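Local coordinates for Lmo2470 protein (Listeria monocytogenes EGD-e, PDB 5HL3) that is an internalin that interacts with the host protein afadin, facilitates crossing of the basement membrane and binds calcium ions, at residues Gln263-Leu269 against Gly350-Trp356; Leu284-Met290 against Val340-His344; Leu10-Ile15 against Val36-Gln42; Val17-Leu23 against Leu65-Phe71. All coordinates share one frame; numbering follows the deposited sequence. Where two conformers were deposited one is given.

Contact 1: residues Gln263-Leu269 against Gly350-Trp356. With CA (calcium ion), chain H.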
# COMPACT_ATOMS: atom_id res chain seq x y z
N GLN A 263 4.86 -11.39 13.54
CA GLN A 263 4.50 -11.64 14.94
C GLN A 263 3.14 -12.32 15.07
O GLN A 263 2.93 -13.07 16.05
CB GLN A 263 4.57 -10.33 15.77
CG GLN A 263 6.00 -9.84 16.00
CD GLN A 263 6.80 -10.84 16.83
OE1 GLN A 263 6.37 -11.28 17.90
NE2 GLN A 263 7.96 -11.20 16.33
N SER A 264 2.23 -12.05 14.13
CA SER A 264 0.93 -12.71 14.06
C SER A 264 0.74 -13.37 12.71
O SER A 264 1.21 -12.87 11.67
CB SER A 264 -0.21 -11.71 14.29
OG SER A 264 -0.20 -11.26 15.63
N GLN A 265 0.06 -14.51 12.74
CA GLN A 265 -0.20 -15.29 11.52
C GLN A 265 -1.30 -16.27 11.83
O GLN A 265 -1.44 -16.67 12.97
CB GLN A 265 1.09 -16.02 11.08
CG GLN A 265 1.20 -16.43 9.61
CD GLN A 265 1.53 -15.33 8.60
OE1 GLN A 265 1.55 -15.61 7.40
NE2 GLN A 265 1.81 -14.13 9.06
N ASN A 266 -2.06 -16.64 10.83
CA ASN A 266 -3.11 -17.63 10.98
C ASN A 266 -2.96 -18.66 9.86
O ASN A 266 -2.13 -18.51 8.95
CB ASN A 266 -4.47 -16.96 10.99
CG ASN A 266 -4.65 -16.04 12.17
OD1 ASN A 266 -4.19 -14.91 12.18
ND2 ASN A 266 -5.27 -16.55 13.21
N GLY A 267 -3.58 -19.81 10.00
CA GLY A 267 -3.52 -20.76 8.93
C GLY A 267 -4.39 -21.96 9.16
O GLY A 267 -4.94 -22.14 10.25
N GLU A 268 -4.51 -22.75 8.11
CA GLU A 268 -5.30 -23.99 8.12
C GLU A 268 -4.36 -25.13 7.79
O GLU A 268 -3.56 -25.05 6.83
CB GLU A 268 -6.41 -23.93 7.08
CG GLU A 268 -7.39 -22.76 7.20
CD GLU A 268 -8.32 -22.79 8.42
OE1 GLU A 268 -8.94 -23.83 8.75
OE2 GLU A 268 -8.51 -21.70 9.00
N LEU A 269 -4.44 -26.19 8.58
CA LEU A 269 -3.64 -27.40 8.36
C LEU A 269 -4.52 -28.52 7.77
O LEU A 269 -5.75 -28.39 7.73
CB LEU A 269 -2.92 -27.83 9.64
CG LEU A 269 -2.21 -26.70 10.38
CD1 LEU A 269 -1.53 -27.23 11.62
CD2 LEU A 269 -1.22 -26.03 9.45
N GLY A 350 -1.15 -9.97 19.83
CA GLY A 350 -0.59 -10.84 18.80
C GLY A 350 -0.67 -12.32 19.12
O GLY A 350 -0.63 -12.71 20.29
N VAL A 351 -0.75 -13.14 18.09
CA VAL A 351 -0.70 -14.60 18.23
C VAL A 351 -0.52 -15.23 16.86
O VAL A 351 -0.92 -14.66 15.86
CB VAL A 351 -1.99 -15.16 18.92
CG1 VAL A 351 -3.20 -14.97 18.05
CG2 VAL A 351 -1.82 -16.62 19.29
N CYS A 352 0.11 -16.41 16.85
CA CYS A 352 0.18 -17.27 15.67
C CYS A 352 -0.72 -18.47 15.94
O CYS A 352 -0.49 -19.18 16.91
CB CYS A 352 1.62 -17.69 15.38
SG CYS A 352 2.69 -16.33 14.81
N SER A 353 -1.75 -18.66 15.13
CA SER A 353 -2.79 -19.67 15.43
C SER A 353 -3.18 -20.45 14.19
O SER A 353 -3.46 -19.87 13.15
CB SER A 353 -4.04 -18.94 15.96
OG SER A 353 -5.14 -19.83 16.13
N TYR A 354 -3.17 -21.77 14.32
CA TYR A 354 -3.40 -22.70 13.21
C TYR A 354 -4.50 -23.67 13.56
O TYR A 354 -4.42 -24.35 14.58
CB TYR A 354 -2.09 -23.42 12.84
CG TYR A 354 -1.11 -22.42 12.28
CD1 TYR A 354 -0.32 -21.64 13.11
CD2 TYR A 354 -1.09 -22.17 10.91
CE1 TYR A 354 0.50 -20.66 12.57
CE2 TYR A 354 -0.25 -21.21 10.37
CZ TYR A 354 0.51 -20.44 11.21
OH TYR A 354 1.32 -19.42 10.69
N ASP A 355 -5.46 -23.82 12.66
CA ASP A 355 -6.65 -24.63 12.87
C ASP A 355 -6.68 -25.82 11.94
O ASP A 355 -6.20 -25.73 10.81
CB ASP A 355 -7.88 -23.80 12.53
CG ASP A 355 -8.01 -22.55 13.33
OD1 ASP A 355 -7.29 -22.34 14.32
OD2 ASP A 355 -8.89 -21.77 12.94
N TRP A 356 -7.34 -26.90 12.35
CA TRP A 356 -7.60 -28.03 11.44
C TRP A 356 -8.73 -28.85 11.99
O TRP A 356 -9.06 -28.77 13.16
CB TRP A 356 -6.34 -28.87 11.16
CG TRP A 356 -5.86 -29.76 12.29
CD1 TRP A 356 -6.01 -31.12 12.37
CD2 TRP A 356 -5.11 -29.38 13.46
NE1 TRP A 356 -5.43 -31.60 13.51
CE2 TRP A 356 -4.87 -30.55 14.19
CE3 TRP A 356 -4.64 -28.17 13.96
CZ2 TRP A 356 -4.19 -30.55 15.39
CZ3 TRP A 356 -3.94 -28.19 15.16
CH2 TRP A 356 -3.75 -29.37 15.87
CA CA H . -7.39 -20.35 15.54
O HOH W 1 -3.36 -13.63 14.81
O HOH W 2 -6.37 -19.30 13.53
O HOH W 3 -10.50 -21.71 10.47
O HOH W 4 -9.27 -19.43 14.35
O HOH W 5 -7.69 -18.48 16.86
O HOH W 6 -9.39 -21.14 16.67
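Ser264 and Val351 open a parallel strand pairing in which Val351 N donates to Ser264 OG at 3.1 Å. With OG beside its own backbone N (chi1 -69°), the side-chain oxygen takes the amide at the end of the ladder. The backbone bonds then run from Gln265 N to Leu269 N, with axes 11° apart; the Gly267 N to Ser353 O bond is weak. Tyr354 lays its ring obliquely along the neighbouring strand, CD2 3.4 Å from Gly267 CA, beside a residue with no side chain in the way. Tyr354 OH ends 3.2 Å from Gln265 CG and bonds to Leu249 O. Gln265, bent at chi2 (77°), turns its amide back so that NE2 donates to Ser264 O, while OE1 accepts from Leu249 N. On the face carrying Asn266, Ser353 and Asp355, calcium is bound by Ser353 OG at 2.4 Å and Asp355 OD1 at 2.3 Å, with Asp339 and waters completing the site. Asn266 ND2 donates to one of these waters, 3.0 Å away. The metal probably offsets part of the negative charge gathered on this face, and Asn266 is a second-shell residue, holding a water that binds the ion.

Contact 2: residues Leu284-Met290 against Val340-His344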
# COMPACT_ATOMS: atom_id res chain seq x y z
N LEU A 284 4.36 -28.02 11.31
CA LEU A 284 4.15 -26.56 11.36
C LEU A 284 5.46 -25.86 11.14
O LEU A 284 6.07 -25.36 12.08
CB LEU A 284 3.46 -26.14 12.66
CG LEU A 284 2.92 -24.71 12.73
CD1 LEU A 284 2.03 -24.39 11.55
CD2 LEU A 284 2.20 -24.49 14.06
N PRO A 285 5.92 -25.83 9.87
CA PRO A 285 7.26 -25.34 9.62
C PRO A 285 7.53 -23.94 10.14
O PRO A 285 8.61 -23.67 10.66
CB PRO A 285 7.40 -25.47 8.10
CG PRO A 285 6.50 -26.63 7.75
CD PRO A 285 5.30 -26.42 8.65
N ILE A 286 6.55 -23.06 10.03
CA ILE A 286 6.70 -21.68 10.49
C ILE A 286 7.05 -21.59 11.97
O ILE A 286 7.86 -20.73 12.37
CB ILE A 286 5.47 -20.82 10.13
CG1 ILE A 286 5.71 -19.34 10.51
CG2 ILE A 286 4.18 -21.36 10.77
CD1 ILE A 286 4.65 -18.39 9.99
N TYR A 287 6.49 -22.46 12.81
CA TYR A 287 6.82 -22.42 14.23
C TYR A 287 8.32 -22.65 14.40
O TYR A 287 9.00 -21.91 15.15
CB TYR A 287 6.01 -23.47 15.07
CG TYR A 287 6.64 -23.65 16.44
CD1 TYR A 287 6.48 -22.66 17.43
CD2 TYR A 287 7.51 -24.70 16.69
CE1 TYR A 287 7.12 -22.77 18.64
CE2 TYR A 287 8.19 -24.79 17.91
CZ TYR A 287 7.97 -23.82 18.88
OH TYR A 287 8.64 -23.94 20.10
N PHE A 288 8.83 -23.71 13.78
CA PHE A 288 10.25 -24.05 13.93
C PHE A 288 11.19 -22.98 13.37
O PHE A 288 12.23 -22.72 13.96
CB PHE A 288 10.52 -25.45 13.38
CG PHE A 288 9.77 -26.50 14.16
CD1 PHE A 288 10.22 -26.91 15.41
CD2 PHE A 288 8.55 -26.98 13.71
CE1 PHE A 288 9.51 -27.84 16.16
CE2 PHE A 288 7.82 -27.86 14.47
CZ PHE A 288 8.30 -28.29 15.68
N GLN A 289 10.80 -22.35 12.28
CA GLN A 289 11.57 -21.24 11.71
C GLN A 289 11.60 -20.05 12.66
O GLN A 289 12.68 -19.45 12.89
CB GLN A 289 10.99 -20.82 10.37
CG GLN A 289 11.20 -21.82 9.26
CD GLN A 289 10.45 -21.42 8.00
OE1 GLN A 289 9.21 -21.27 8.02
NE2 GLN A 289 11.18 -21.23 6.92
N MSE A 290 10.43 -19.68 13.19
CA MSE A 290 10.36 -18.55 14.12
C MSE A 290 11.13 -18.84 15.39
O MSE A 290 11.80 -17.97 15.94
CB MSE A 290 8.89 -18.16 14.40
CG MSE A 290 8.29 -17.54 13.15
SE MSE A 290 6.42 -16.99 13.31
CE MSE A 290 6.56 -15.65 14.75
N VAL A 340 -3.79 -25.00 17.33
CA VAL A 340 -2.50 -24.86 18.01
C VAL A 340 -2.09 -23.40 17.85
O VAL A 340 -2.10 -22.85 16.73
CB VAL A 340 -1.42 -25.80 17.45
CG1 VAL A 340 -0.01 -25.37 17.85
CG2 VAL A 340 -1.65 -27.19 17.98
N SER A 341 -1.73 -22.79 18.96
CA SER A 341 -1.33 -21.38 18.99
C SER A 341 0.01 -21.22 19.68
O SER A 341 0.33 -21.96 20.62
CB SER A 341 -2.40 -20.55 19.68
OG SER A 341 -3.58 -20.45 18.85
N TYR A 342 0.78 -20.24 19.23
CA TYR A 342 2.06 -19.92 19.84
C TYR A 342 2.34 -18.43 19.64
O TYR A 342 1.58 -17.70 18.97
CB TYR A 342 3.17 -20.82 19.27
CG TYR A 342 3.51 -20.55 17.84
CD1 TYR A 342 2.82 -21.19 16.78
CD2 TYR A 342 4.48 -19.59 17.51
CE1 TYR A 342 3.14 -20.91 15.48
CE2 TYR A 342 4.80 -19.33 16.21
CZ TYR A 342 4.11 -19.96 15.19
OH TYR A 342 4.41 -19.67 13.88
N ASN A 343 3.45 -17.98 20.22
CA ASN A 343 3.82 -16.54 20.18
C ASN A 343 2.71 -15.67 20.72
O ASN A 343 2.46 -14.57 20.25
CB ASN A 343 4.27 -16.07 18.77
CG ASN A 343 5.24 -14.92 18.85
OD1 ASN A 343 6.04 -14.90 19.75
ND2 ASN A 343 5.14 -13.96 17.93
N HIS A 344 2.02 -16.16 21.75
CA HIS A 344 1.00 -15.35 22.38
C HIS A 344 1.62 -14.08 22.97
O HIS A 344 2.61 -14.14 23.71
CB HIS A 344 0.37 -16.10 23.56
CG HIS A 344 -0.37 -17.33 23.19
ND1 HIS A 344 -1.70 -17.31 22.84
CD2 HIS A 344 -0.00 -18.63 23.20
CE1 HIS A 344 -2.12 -18.55 22.64
NE2 HIS A 344 -1.10 -19.37 22.85
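The hydroxyl of Tyr342 is buried against Ile286 and Met290 without a polar partner: OH sits 3.5 Å from Ile286 CG2 and 3.4 Å from the selenium of Met290, a selenomethionine. The Tyr342 side chain reaches across from strand 334-345 toward helix 285-292, whose local axis passes 10.6 Å from that of the strand, a gap bridged by side chains. CG of Tyr342 is wedged between its backbone N and carbonyl carbon (chi1 69°), which aims the ring at the helix. There Tyr287 meets it in a T-shaped stack: the edge of Tyr287 points at the face of Tyr342, the centroids are 5.1 Å apart and the planes stand at 82°. Tyr287 CD1 makes the touch, 3.7 Å from Tyr342 CD2 and offset toward the ring's rim. The same face also receives Tyr287 CB in a CH-pi contact, 4.2 Å from the centroid, so a single helix residue covers it with both its CB and its ring. Met290 SE lies at the edge of the Tyr342 ring, 84° off the ring normal, a Met-aromatic contact; the Met290 chain bends at chi3, and CE passes on to Asn343. Leu284, at the N-cap position, brings CD2 obliquely to Tyr342 CE1 at 4.0 Å and approaches Val340 more loosely. Val301 of the adjacent strand and Cys352 also pack on Tyr342. The arrangement is a helix packed through its side chains on one face of a mixed beta-sheet, with a tyrosine pair at the interface, within the C-terminal domain of this internalin, whose sequence belongs to an E-set-related family.

Contact 3: residues Leu10-Ile15 against Val36-Gln42. With CA (calcium ion), chain C.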
# COMPACT_ATOMS: atom_id res chain seq x y z
N LEU A 10 -1.26 41.40 -18.85
CA LEU A 10 -0.96 41.98 -17.53
C LEU A 10 -0.37 43.38 -17.69
O LEU A 10 0.21 43.66 -18.73
CB LEU A 10 0.06 41.09 -16.81
CG LEU A 10 -0.39 39.65 -16.54
CD1 LEU A 10 0.72 38.83 -15.87
CD2 LEU A 10 -1.65 39.63 -15.68
N PRO A 11 -0.44 44.24 -16.68
CA PRO A 11 -1.08 44.00 -15.39
C PRO A 11 -2.59 43.89 -15.48
O PRO A 11 -3.21 44.40 -16.41
CB PRO A 11 -0.69 45.25 -14.56
CG PRO A 11 0.50 45.83 -15.25
CD PRO A 11 0.27 45.54 -16.71
N ALA A 12 -3.18 43.22 -14.49
CA ALA A 12 -4.64 43.04 -14.43
C ALA A 12 -5.08 42.64 -13.05
O ALA A 12 -4.33 41.97 -12.33
CB ALA A 12 -5.08 41.95 -15.43
N PRO A 13 -6.34 42.97 -12.69
CA PRO A 13 -6.90 42.41 -11.44
C PRO A 13 -6.88 40.88 -11.45
O PRO A 13 -7.11 40.25 -12.47
CB PRO A 13 -8.35 42.94 -11.46
CG PRO A 13 -8.26 44.21 -12.23
CD PRO A 13 -7.30 43.90 -13.34
N ILE A 14 -6.62 40.32 -10.27
CA ILE A 14 -6.60 38.85 -10.11
C ILE A 14 -7.88 38.20 -10.67
O ILE A 14 -7.83 37.17 -11.36
CB ILE A 14 -6.39 38.49 -8.60
CG1 ILE A 14 -4.96 38.81 -8.18
CG2 ILE A 14 -6.68 37.01 -8.33
CD1 ILE A 14 -4.73 38.76 -6.69
N ILE A 15 -9.02 38.81 -10.37
CA ILE A 15 -10.31 38.26 -10.79
C ILE A 15 -10.50 38.25 -12.31
O ILE A 15 -11.30 37.48 -12.82
CB ILE A 15 -11.46 38.99 -10.06
CG1 ILE A 15 -12.83 38.29 -10.23
CG2 ILE A 15 -11.56 40.46 -10.48
CD1 ILE A 15 -12.91 36.88 -9.72
N VAL A 36 -9.26 39.90 -4.34
CA VAL A 36 -9.26 39.42 -5.72
C VAL A 36 -9.32 40.57 -6.72
O VAL A 36 -9.07 40.38 -7.89
CB VAL A 36 -10.40 38.43 -6.02
CG1 VAL A 36 -10.27 37.20 -5.13
CG2 VAL A 36 -11.80 39.05 -5.92
N ASN A 37 -9.64 41.78 -6.25
CA ASN A 37 -9.64 42.95 -7.13
C ASN A 37 -8.26 43.54 -7.28
O ASN A 37 -8.06 44.38 -8.15
CB ASN A 37 -10.62 44.00 -6.64
CG ASN A 37 -12.05 43.50 -6.68
OD1 ASN A 37 -12.42 42.67 -7.49
ND2 ASN A 37 -12.85 43.96 -5.73
N ASP A 38 -7.29 43.09 -6.49
CA ASP A 38 -5.94 43.65 -6.58
C ASP A 38 -5.28 43.35 -7.93
O ASP A 38 -5.42 42.25 -8.49
CB ASP A 38 -5.03 43.13 -5.47
CG ASP A 38 -5.35 43.70 -4.09
OD1 ASP A 38 -5.82 44.83 -3.98
OD2 ASP A 38 -5.07 43.00 -3.08
N VAL A 39 -4.55 44.35 -8.42
CA VAL A 39 -3.86 44.26 -9.71
C VAL A 39 -2.51 43.57 -9.52
O VAL A 39 -1.74 43.93 -8.62
CB VAL A 39 -3.67 45.67 -10.31
CG1 VAL A 39 -2.77 45.62 -11.53
CG2 VAL A 39 -5.04 46.25 -10.64
N ILE A 40 -2.26 42.58 -10.36
CA ILE A 40 -1.00 41.84 -10.37
C ILE A 40 -0.29 41.99 -11.69
O ILE A 40 -0.90 42.26 -12.73
CB ILE A 40 -1.20 40.34 -10.06
CG1 ILE A 40 -2.18 39.67 -11.03
CG2 ILE A 40 -1.59 40.16 -8.60
CD1 ILE A 40 -2.07 38.16 -11.05
N ASP A 41 1.04 41.81 -11.65
CA ASP A 41 1.85 41.84 -12.86
C ASP A 41 2.69 40.57 -12.93
O ASP A 41 2.62 39.70 -12.07
CB ASP A 41 2.69 43.12 -12.94
CG ASP A 41 3.65 43.31 -11.80
OD1 ASP A 41 4.04 42.34 -11.12
OD2 ASP A 41 4.07 44.50 -11.57
N GLN A 42 3.49 40.44 -13.98
CA GLN A 42 4.26 39.21 -14.18
C GLN A 42 5.26 38.99 -13.03
O GLN A 42 5.51 37.85 -12.63
CB GLN A 42 4.95 39.19 -15.55
CG GLN A 42 5.58 37.86 -15.89
CD GLN A 42 4.57 36.73 -15.95
OE1 GLN A 42 3.54 36.86 -16.61
NE2 GLN A 42 4.86 35.61 -15.30
CA CA C . -6.14 46.59 -2.48
O HOH W 7 -4.99 44.87 -0.99
O HOH W 8 -8.31 46.37 -3.38
O HOH W 9 -3.81 46.89 -2.62
O HOH W 10 -5.60 47.69 -0.41
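Backbone hydrogen bonds join Ala12 to Ile40 in both directions, forming an antiparallel hydrogen-bonded pair: Ala12 N to Ile40 O is 3.0 Å and Ile40 N to Ala12 O 2.9 Å. The next pair, Pro13 with Val39, is non-hydrogen-bonded. Beyond it the first turn of helix 14-17 takes over: Ile14 N donates to Asp38 O at 2.9 Å and Ile15 N to Val36 O, so the carbonyls of Val36 and Asp38 receive amides at the start of a helix.

Apolar contacts lie on both faces. On one, Pro11 CB meets Val39 CG1 at 3.7 Å and Pro13 lies alongside Val39, the two side chains pointing the same way. On the other, Ile14 crosses Ile40 at about a right angle, Ile14 CG1 to Ile40 CG2 at 3.7 Å; Ile40 turns CG1 between its backbone N and carbonyl carbon (chi1 57°), leaving CG2 to face Ile14.

A methyl-to-oxygen packing contact stands apart at the far end, Leu10 CD1 resting 3.5 Å from Gln42 OE1; the Gln42 amide nitrogen bonds to Asp46 and to Met70 O.

Metal binding comes last: Asp38 OD1 holds calcium at 2.3 Å, with four waters around the ion, while OD2 accepts from one of those waters and from Ser35 N. A short two-stranded antiparallel pair closing a loop that holds helices 14-17 and 21-30 is consistent with the EF-hand-like cap that begins internalins.

Contact 4: residues Val17-Leu23 against Leu65-Phe71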
# COMPACT_ATOMS: atom_id res chain seq x y z
N VAL A 17 -7.73 37.80 -14.43
CA VAL A 17 -6.82 36.75 -14.88
C VAL A 17 -7.40 35.36 -14.60
O VAL A 17 -7.30 34.46 -15.43
CB VAL A 17 -5.46 36.87 -14.15
CG1 VAL A 17 -4.49 35.78 -14.61
CG2 VAL A 17 -4.84 38.26 -14.35
N PHE A 18 -8.06 35.23 -13.47
CA PHE A 18 -8.60 33.94 -12.98
C PHE A 18 -10.11 34.13 -12.72
O PHE A 18 -10.52 34.29 -11.58
CB PHE A 18 -7.88 33.56 -11.69
CG PHE A 18 -6.38 33.49 -11.83
CD1 PHE A 18 -5.76 32.47 -12.55
CD2 PHE A 18 -5.58 34.43 -11.22
CE1 PHE A 18 -4.37 32.41 -12.64
CE2 PHE A 18 -4.18 34.35 -11.30
CZ PHE A 18 -3.58 33.33 -12.00
N PRO A 19 -10.93 34.07 -13.77
CA PRO A 19 -12.35 34.45 -13.66
C PRO A 19 -13.23 33.33 -13.08
O PRO A 19 -14.09 32.78 -13.75
CB PRO A 19 -12.72 34.82 -15.10
CG PRO A 19 -11.84 33.94 -15.91
CD PRO A 19 -10.54 33.90 -15.17
N ASP A 20 -13.01 33.07 -11.81
CA ASP A 20 -13.77 32.07 -11.06
C ASP A 20 -13.61 32.46 -9.60
O ASP A 20 -12.48 32.71 -9.15
CB ASP A 20 -13.23 30.66 -11.29
CG ASP A 20 -13.94 29.64 -10.41
OD1 ASP A 20 -15.10 29.30 -10.74
OD2 ASP A 20 -13.36 29.21 -9.38
N ASP A 21 -14.69 32.49 -8.85
CA ASP A 21 -14.61 33.02 -7.49
C ASP A 21 -13.64 32.24 -6.61
O ASP A 21 -12.79 32.83 -5.95
CB ASP A 21 -16.00 33.11 -6.86
CG ASP A 21 -16.89 34.20 -7.52
OD1 ASP A 21 -16.39 35.10 -8.23
OD2 ASP A 21 -18.10 34.18 -7.30
N GLY A 22 -13.74 30.90 -6.61
CA GLY A 22 -12.89 30.10 -5.78
C GLY A 22 -11.45 30.14 -6.21
O GLY A 22 -10.55 30.21 -5.38
N LEU A 23 -11.20 30.04 -7.52
CA LEU A 23 -9.83 30.08 -7.99
C LEU A 23 -9.19 31.42 -7.68
O LEU A 23 -8.04 31.49 -7.26
CB LEU A 23 -9.75 29.81 -9.49
CG LEU A 23 -8.33 29.63 -10.04
CD1 LEU A 23 -7.72 28.37 -9.46
CD2 LEU A 23 -8.31 29.61 -11.56
N LEU A 65 -8.33 27.34 -15.85
CA LEU A 65 -8.05 28.77 -16.01
C LEU A 65 -6.62 29.12 -15.60
O LEU A 65 -6.15 30.20 -15.92
CB LEU A 65 -9.04 29.64 -15.23
CG LEU A 65 -10.52 29.48 -15.61
CD1 LEU A 65 -11.39 30.11 -14.53
CD2 LEU A 65 -10.81 30.09 -16.99
N LEU A 66 -5.93 28.24 -14.89
CA LEU A 66 -4.52 28.47 -14.59
C LEU A 66 -3.66 28.61 -15.84
O LEU A 66 -2.58 29.22 -15.78
CB LEU A 66 -3.96 27.34 -13.70
CG LEU A 66 -4.42 27.28 -12.26
CD1 LEU A 66 -3.86 26.03 -11.59
CD2 LEU A 66 -4.02 28.51 -11.46
N GLU A 67 -4.15 28.13 -16.98
CA GLU A 67 -3.38 28.29 -18.23
C GLU A 67 -3.37 29.75 -18.74
O GLU A 67 -2.67 30.06 -19.69
CB GLU A 67 -3.90 27.36 -19.32
CG GLU A 67 -5.27 27.75 -19.86
CD GLU A 67 -5.95 26.65 -20.63
OE1 GLU A 67 -5.32 25.60 -20.95
OE2 GLU A 67 -7.15 26.80 -20.94
N ARG A 68 -4.12 30.63 -18.07
CA ARG A 68 -4.16 32.05 -18.43
C ARG A 68 -3.01 32.83 -17.81
O ARG A 68 -2.88 34.01 -18.09
CB ARG A 68 -5.48 32.66 -17.99
CG ARG A 68 -6.68 32.05 -18.74
CD ARG A 68 -7.98 32.27 -17.99
NE ARG A 68 -8.36 33.69 -17.88
CZ ARG A 68 -9.22 34.32 -18.68
NH1 ARG A 68 -9.76 33.71 -19.71
NH2 ARG A 68 -9.51 35.59 -18.45
N ALA A 69 -2.18 32.18 -17.00
CA ALA A 69 -1.03 32.86 -16.37
C ALA A 69 0.20 31.98 -16.45
O ALA A 69 0.10 30.76 -16.33
CB ALA A 69 -1.34 33.16 -14.90
N MSE A 70 1.36 32.59 -16.67
CA MSE A 70 2.62 31.87 -16.73
C MSE A 70 3.27 31.79 -15.37
O MSE A 70 3.55 32.83 -14.77
CB MSE A 70 3.56 32.56 -17.72
CG MSE A 70 4.90 31.83 -17.89
SE MSE A 70 4.78 29.97 -18.51
CE MSE A 70 4.06 30.40 -20.25
N PHE A 71 3.50 30.56 -14.90
CA PHE A 71 4.14 30.29 -13.61
C PHE A 71 5.56 29.76 -13.87
O PHE A 71 5.80 28.55 -13.95
CB PHE A 71 3.31 29.27 -12.82
CG PHE A 71 1.92 29.74 -12.50
CD1 PHE A 71 1.68 30.59 -11.45
CD2 PHE A 71 0.83 29.34 -13.29
CE1 PHE A 71 0.41 31.03 -11.16
CE2 PHE A 71 -0.45 29.77 -13.00
CZ PHE A 71 -0.66 30.64 -11.92
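Val17 ends a short helix, Phe18 leaves helical geometry and Pro19 centres an inverse gamma turn closed by Asp20 N to Phe18 O, while residues 65-68 form a 3-10 segment whose CA atoms come as near as 6.0 Å, between Phe18 and Leu65. One hydrogen bond joins the segments: Arg68 NE donates to Val17 O at 2.8 Å (N-H...O 154°). The oxygen lies within 8° of the guanidinium plane, but the donor stands 38° above the carbonyl plane. Bent at chi3, Arg68 brings one face of its guanidinium against Pro19, whose CD is 3.5 Å from Arg68 NE; NH2 also bonds to Asp16 O. Its two carbonyl partners thus lie on successive residues at the end of helix 14-17.

Next to it, the Phe18 ring reaches the other segment, CZ 3.7 Å from Ala69 CB and 4.0 Å from Phe71 CZ, the two phenylalanines arriving from opposite directions. Val17 CG1 covers one face of the Phe18 ring. Leu65 packs against Leu23, Leu65 CB to Leu23 CD2 at 3.7 Å, and its CD1 meets Asp20 CB. The Asp20 carboxylate turns elsewhere, OD2 capping helix 21-30 by accepting from Leu23 N.

The chemistry implies division of labour: Arg68 is held by two carbonyls and the Pro19 ring, where the helix-end carbonyls would probably stabilise its positive charge, while apolar packing joins the N-terminal helices to the approach to strand 76-79.

Overall arrangement
Contacts 1 and 2 share one domain: their strands 350-360 and 334-345 are sheet neighbours, joined by a probable hydrogen bond, Tyr342 N to Cys352 O, 2.8 Å, and contact 2 is nested inside the loop closed by contact 1. Contact 2 is wholly buried and apolar or aromatic, whereas contact 1 combines a buried face with a calcium-binding face. Contacts 3 and 4, at the other end of the chain with centres 11 Å apart, resemble this: contact 3 is partly exposed and binds calcium, contact 4 is mostly buried but adds an arginine-to-carbonyl bond to its apolar packing. Contacts 1 and 3 lie about 65 Å apart between centres, separated by the leucine-rich repeats.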